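Local coordinates for oxidoreductase, NAD-binding/iron-sulfur cluster-binding protein (Nitratireductor pacificus pht-3B, PDB 6ZXU) that acts as a catabolic reductive dehalogenase, holding cobalamin and two 4Fe-4S clusters, and probably uses them to remove halogen from its substrates, at residues Gly268-Gly272 and Trp273-Glu277; Glu279-Pro282 and Leu283-Arg287. All blocks are in the same frame, centred on the assembly; numbering follows the deposited sequence.

Contact 1: residues Gly268-Gly272 and Trp273-Glu277; sequences GTRPG and WEDAE
Pro271 O accepts hydrogen bonds from Glu274 N at 3.1 Å and from a water at 2.7 Å. The same water accepts from Asp275 N, so it ties the turn to the first turn of the helix. A second water joins Gly272 O to Ala276 N. Arg270 reaches forward alongside the turn to the first residues of the helix. It spans that distance because CG is anti to its own N (chi1 -175°) and the chain is extended to NE. Asp275 OD1 lies at the edge of the Arg270 guanidinium in a salt bridge, bonded to NH1 (modelled very short, 2.5 Å) and weakly to NE. Glu274 OE2 is placed over one guanidinium face as a second salt-bridge partner. It completes a salt-bridge network, but its position is less sure. On another side of the turn, Pro271 CB sits over the face of the Trp273 six-membered ring, 3.5 Å from its centroid, a CH-pi contact. Trp273 NE1 donates a hydrogen bond to Ile26 O. Replacing Trp273 by an alanine is likely to leave Pro271 CB without its aromatic cover and Ile26 O without this donor. Pro271 to Glu274 is a type I beta turn leading into helix 274-278.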
loop_
_atom_site.group_PDB
_atom_site.type_symbol
_atom_site.label_atom_id
_atom_site.label_comp_id
_atom_site.label_asym_id
_atom_site.label_seq_id
_atom_site.Cartn_x
_atom_site.Cartn_y
_atom_site.Cartn_z
ATOM N N GLY A 268 -3.367 14.630 18.047
ATOM C CA GLY A 268 -2.844 14.137 16.777
ATOM C C GLY A 268 -3.860 13.504 15.876
ATOM O O GLY A 268 -3.528 12.717 15.048
ATOM N N THR A 269 -5.112 13.821 16.079
ATOM C CA THR A 269 -6.193 13.223 15.392
ATOM C C THR A 269 -6.598 14.088 14.195
ATOM O O THR A 269 -6.165 15.235 14.091
ATOM C CB THR A 269 -7.368 12.985 16.398
ATOM O OG1 THR A 269 -7.723 14.173 17.133
ATOM C CG2 THR A 269 -6.989 11.899 17.377
ATOM N N ARG A 270 -7.507 13.588 13.379
ATOM C CA ARG A 270 -7.985 14.296 12.203
ATOM C C ARG A 270 -8.712 15.626 12.607
ATOM O O ARG A 270 -9.667 15.599 13.366
ATOM C CB ARG A 270 -8.939 13.439 11.446
ATOM C CG ARG A 270 -9.420 14.005 10.146
ATOM C CD ARG A 270 -10.439 13.029 9.514
ATOM N NE ARG A 270 -11.063 13.600 8.333
ATOM C CZ ARG A 270 -10.486 13.573 7.131
ATOM N NH1 ARG A 270 -11.049 14.193 6.087
ATOM N NH2 ARG A 270 -9.309 12.955 6.986
ATOM N N PRO A 271 -8.239 16.768 12.093
ATOM C CA PRO A 271 -8.912 18.048 12.441
ATOM C C PRO A 271 -10.349 18.071 11.941
ATOM O O PRO A 271 -10.677 17.519 10.867
ATOM C CB PRO A 271 -8.067 19.085 11.711
ATOM C CG PRO A 271 -6.822 18.398 11.283
ATOM C CD PRO A 271 -7.159 16.961 11.136
ATOM N N GLY A 272 -11.182 18.745 12.693
ATOM C CA GLY A 272 -12.582 18.847 12.404
ATOM C C GLY A 272 -12.954 19.570 11.114
ATOM O O GLY A 272 -14.026 19.354 10.557
ATOM N N TRP A 273 -12.044 20.388 10.602
ATOM C CA TRP A 273 -12.266 21.045 9.309
ATOM C C TRP A 273 -11.725 20.261 8.069
ATOM O O TRP A 273 -11.889 20.706 6.957
ATOM C CB TRP A 273 -11.614 22.446 9.340
ATOM C CG TRP A 273 -10.102 22.400 9.463
ATOM C CD1 TRP A 273 -9.222 22.268 8.466
ATOM C CD2 TRP A 273 -9.359 22.475 10.634
ATOM N NE1 TRP A 273 -7.929 22.158 8.953
ATOM C CE2 TRP A 273 -7.988 22.333 10.284
ATOM C CE3 TRP A 273 -9.699 22.640 11.973
ATOM C CZ2 TRP A 273 -6.943 22.368 11.223
ATOM C CZ3 TRP A 273 -8.659 22.733 12.922
ATOM C CH2 TRP A 273 -7.290 22.581 12.542
ATOM N N GLU A 274 -11.037 19.150 8.267
ATOM C CA GLU A 274 -10.363 18.484 7.153
ATOM C C GLU A 274 -11.354 18.000 6.103
ATOM O O GLU A 274 -11.146 18.218 4.936
ATOM C CB GLU A 274 -9.543 17.323 7.659
ATOM C CG GLU A 274 -8.364 16.943 6.780
ATOM C CD GLU A 274 -7.484 15.801 7.353
ATOM O OE1 GLU A 274 -6.378 16.033 7.947
ATOM O OE2 GLU A 274 -7.888 14.625 7.198
ATOM N N ASP A 275 -12.467 17.415 6.498
ATOM C CA ASP A 275 -13.479 16.988 5.545
ATOM C C ASP A 275 -13.894 18.131 4.637
ATOM O O ASP A 275 -13.825 17.983 3.412
ATOM C CB ASP A 275 -14.716 16.443 6.249
ATOM C CG ASP A 275 -14.478 15.055 6.900
ATOM O OD1 ASP A 275 -13.490 14.379 6.542
ATOM O OD2 ASP A 275 -15.302 14.627 7.774
ATOM N N ALA A 276 -14.294 19.253 5.222
ATOM C CA ALA A 276 -14.808 20.354 4.411
ATOM C C ALA A 276 -13.740 20.918 3.500
ATOM O O ALA A 276 -13.994 21.206 2.351
ATOM C CB ALA A 276 -15.363 21.453 5.294
ATOM N N GLU A 277 -12.523 21.019 4.002
ATOM C CA GLU A 277 -11.412 21.566 3.185
ATOM C C GLU A 277 -11.033 20.648 2.064
ATOM O O GLU A 277 -10.887 21.086 0.914
ATOM C CB GLU A 277 -10.175 21.908 4.041
ATOM C CG GLU A 277 -10.424 23.079 5.038
ATOM C CD GLU A 277 -11.199 24.326 4.468
ATOM O OE1 GLU A 277 -12.358 24.738 4.922
ATOM O OE2 GLU A 277 -10.609 24.945 3.543
HETATM O O HOH W 1 -12.564 16.333 9.263
HETATM O O HOH W 2 -15.175 19.163 8.031
#

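Contact 2: residues Glu279-Pro282 and Leu283-Arg287; sequences EKRP and LHMGR
Arg281 reaches across the turn that follows it, and its guanidinium holds two carbonyls. Arg281 NE gives a straight bond to Gly286 O, 2.8 Å long, nearly in line with the C=O and within the guanidinium plane. Arg281 NH2 reaches Met285 O at 3.0 Å, arriving from above that carbonyl's plane. A bend at chi3 (82°) turns the guanidinium to these acceptors. NH2 also forms a salt bridge with Glu291, so the charge has a carboxylate partner besides the two carbonyls. Met285 CB lies over one guanidinium face, 3.6 Å from Arg281 NH2.

The tight part is around Pro282. Its ring lies alongside the Met285 side chain, with Pro282 CD 3.6 Å from Met285 SD. The His284 ring comes to Pro282 CB from an oblique direction, with NE2 3.5 Å away. Pro282 O accepts from Met285 N at 3.0 Å, and a water bridges this oxygen to Gly286 O. The loose side is toward solvent: Arg287 is exposed, its side chain starts off away from 279-282, and its NH1 has a long, weak ion pair with Asp601.

Residues 279-287 lie in the loop between helix 274-278 and strand 294-295. The 3-10 turn 283-285 rests on helix 376-390, where Leu283 touches Ala385 and Tyr388 and His284 touches Glu381.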
loop_
_atom_site.group_PDB
_atom_site.type_symbol
_atom_site.label_atom_id
_atom_site.label_comp_id
_atom_site.label_asym_id
_atom_site.label_seq_id
_atom_site.Cartn_x
_atom_site.Cartn_y
_atom_site.Cartn_z
ATOM N N GLU A 279 -13.037 18.603 0.544
ATOM C CA GLU A 279 -14.109 18.550 -0.472
ATOM C C GLU A 279 -14.082 19.707 -1.452
ATOM O O GLU A 279 -14.822 19.738 -2.405
ATOM C CB GLU A 279 -15.489 18.462 0.178
ATOM C CG GLU A 279 -15.743 17.030 0.656
ATOM C CD GLU A 279 -16.543 16.915 1.958
ATOM O OE1 GLU A 279 -17.123 17.960 2.362
ATOM O OE2 GLU A 279 -16.571 15.769 2.557
ATOM N N LYS A 280 -13.265 20.696 -1.199
ATOM C CA LYS A 280 -13.129 21.785 -2.107
ATOM C C LYS A 280 -12.181 21.488 -3.284
ATOM O O LYS A 280 -12.190 22.260 -4.202
ATOM C CB LYS A 280 -12.635 23.024 -1.368
ATOM C CG LYS A 280 -13.694 23.558 -0.429
ATOM C CD LYS A 280 -13.087 24.502 0.581
ATOM C CE LYS A 280 -14.194 24.917 1.586
ATOM N NZ LYS A 280 -13.872 26.161 2.358
ATOM N N ARG A 281 -11.323 20.462 -3.200
ATOM C CA ARG A 281 -10.514 20.016 -4.309
ATOM C C ARG A 281 -11.337 19.070 -5.134
ATOM O O ARG A 281 -11.900 18.162 -4.584
ATOM C CB ARG A 281 -9.253 19.256 -3.837
ATOM C CG ARG A 281 -8.066 20.083 -3.491
ATOM C CD ARG A 281 -6.975 19.201 -2.835
ATOM N NE ARG A 281 -6.113 18.454 -3.733
ATOM C CZ ARG A 281 -5.180 19.036 -4.469
ATOM N NH1 ARG A 281 -5.005 20.331 -4.404
ATOM N NH2 ARG A 281 -4.434 18.346 -5.291
ATOM N N PRO A 282 -11.272 19.172 -6.476
ATOM C CA PRO A 282 -11.821 18.162 -7.310
ATOM C C PRO A 282 -11.219 16.766 -6.982
ATOM O O PRO A 282 -10.028 16.647 -6.703
ATOM C CB PRO A 282 -11.412 18.587 -8.722
ATOM C CG PRO A 282 -11.185 20.040 -8.617
ATOM C CD PRO A 282 -10.640 20.257 -7.247
ATOM N N LEU A 283 -12.069 15.740 -6.984
ATOM C CA LEU A 283 -11.664 14.411 -6.611
ATOM C C LEU A 283 -10.485 13.973 -7.517
ATOM O O LEU A 283 -9.526 13.342 -7.056
ATOM C CB LEU A 283 -12.833 13.455 -6.694
ATOM C CG LEU A 283 -12.592 11.977 -6.406
ATOM C CD1 LEU A 283 -12.048 11.841 -5.016
ATOM C CD2 LEU A 283 -13.825 11.115 -6.589
ATOM N N HIS A 284 -10.519 14.347 -8.789
ATOM C CA HIS A 284 -9.460 13.914 -9.678
ATOM C C HIS A 284 -8.087 14.466 -9.390
ATOM O O HIS A 284 -7.089 13.972 -9.926
ATOM C CB HIS A 284 -9.789 14.179 -11.157
ATOM C CG HIS A 284 -9.881 15.623 -11.510
ATOM N ND1 HIS A 284 -8.774 16.375 -11.867
ATOM C CD2 HIS A 284 -10.946 16.452 -11.589
ATOM C CE1 HIS A 284 -9.140 17.623 -12.083
ATOM N NE2 HIS A 284 -10.456 17.687 -11.931
ATOM N N MET A 285 -7.995 15.430 -8.509
ATOM C CA MET A 285 -6.700 16.020 -8.141
ATOM C C MET A 285 -5.966 15.321 -6.992
ATOM O O MET A 285 -4.809 15.715 -6.658
ATOM C CB MET A 285 -6.869 17.482 -7.812
ATOM C CG MET A 285 -7.182 18.292 -9.097
ATOM S SD MET A 285 -7.361 20.004 -8.701
ATOM C CE MET A 285 -5.667 20.513 -8.394
ATOM N N GLY A 286 -6.598 14.358 -6.331
ATOM C CA GLY A 286 -5.951 13.653 -5.256
ATOM C C GLY A 286 -5.876 14.517 -4.016
ATOM O O GLY A 286 -6.198 15.691 -4.032
ATOM N N ARG A 287 -5.373 13.941 -2.950
ATOM C CA ARG A 287 -5.261 14.630 -1.702
ATOM C C ARG A 287 -4.005 15.448 -1.593
ATOM O O ARG A 287 -3.987 16.500 -0.969
ATOM C CB ARG A 287 -5.379 13.643 -0.553
ATOM C CG ARG A 287 -5.498 14.343 0.754
ATOM C CD ARG A 287 -6.045 13.447 1.903
ATOM N NE ARG A 287 -5.094 12.371 2.181
ATOM C CZ ARG A 287 -3.869 12.535 2.738
ATOM N NH1 ARG A 287 -3.360 13.754 3.164
ATOM N NH2 ARG A 287 -3.138 11.434 2.885
HETATM O O HOH W 3 -9.167 15.818 -4.195
#

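The chain leaves helix 260-264 through a loop, and contact 1 (268-272 with 273-277) closes the turn that leads into helix 274-278. Contact 2 (279-282 with 283-287) then closes the next turn, in the loop running toward strand 294-295. The two are in series, neither nested nor crossed, with centres about 15 Å apart. They do not touch beyond adjoining in sequence, apart from a long, weak ion pair between Glu277 and Lys280. Contact 1 ties the helix start to helix 260-264 and to the tagged N terminus at Ile26. Contact 2 carries the chain onto helix 376-390, and Arg287 O accepts a hydrogen bond from Gln25 NE2. Gln25 and Ile26 probably belong to the tag remnant.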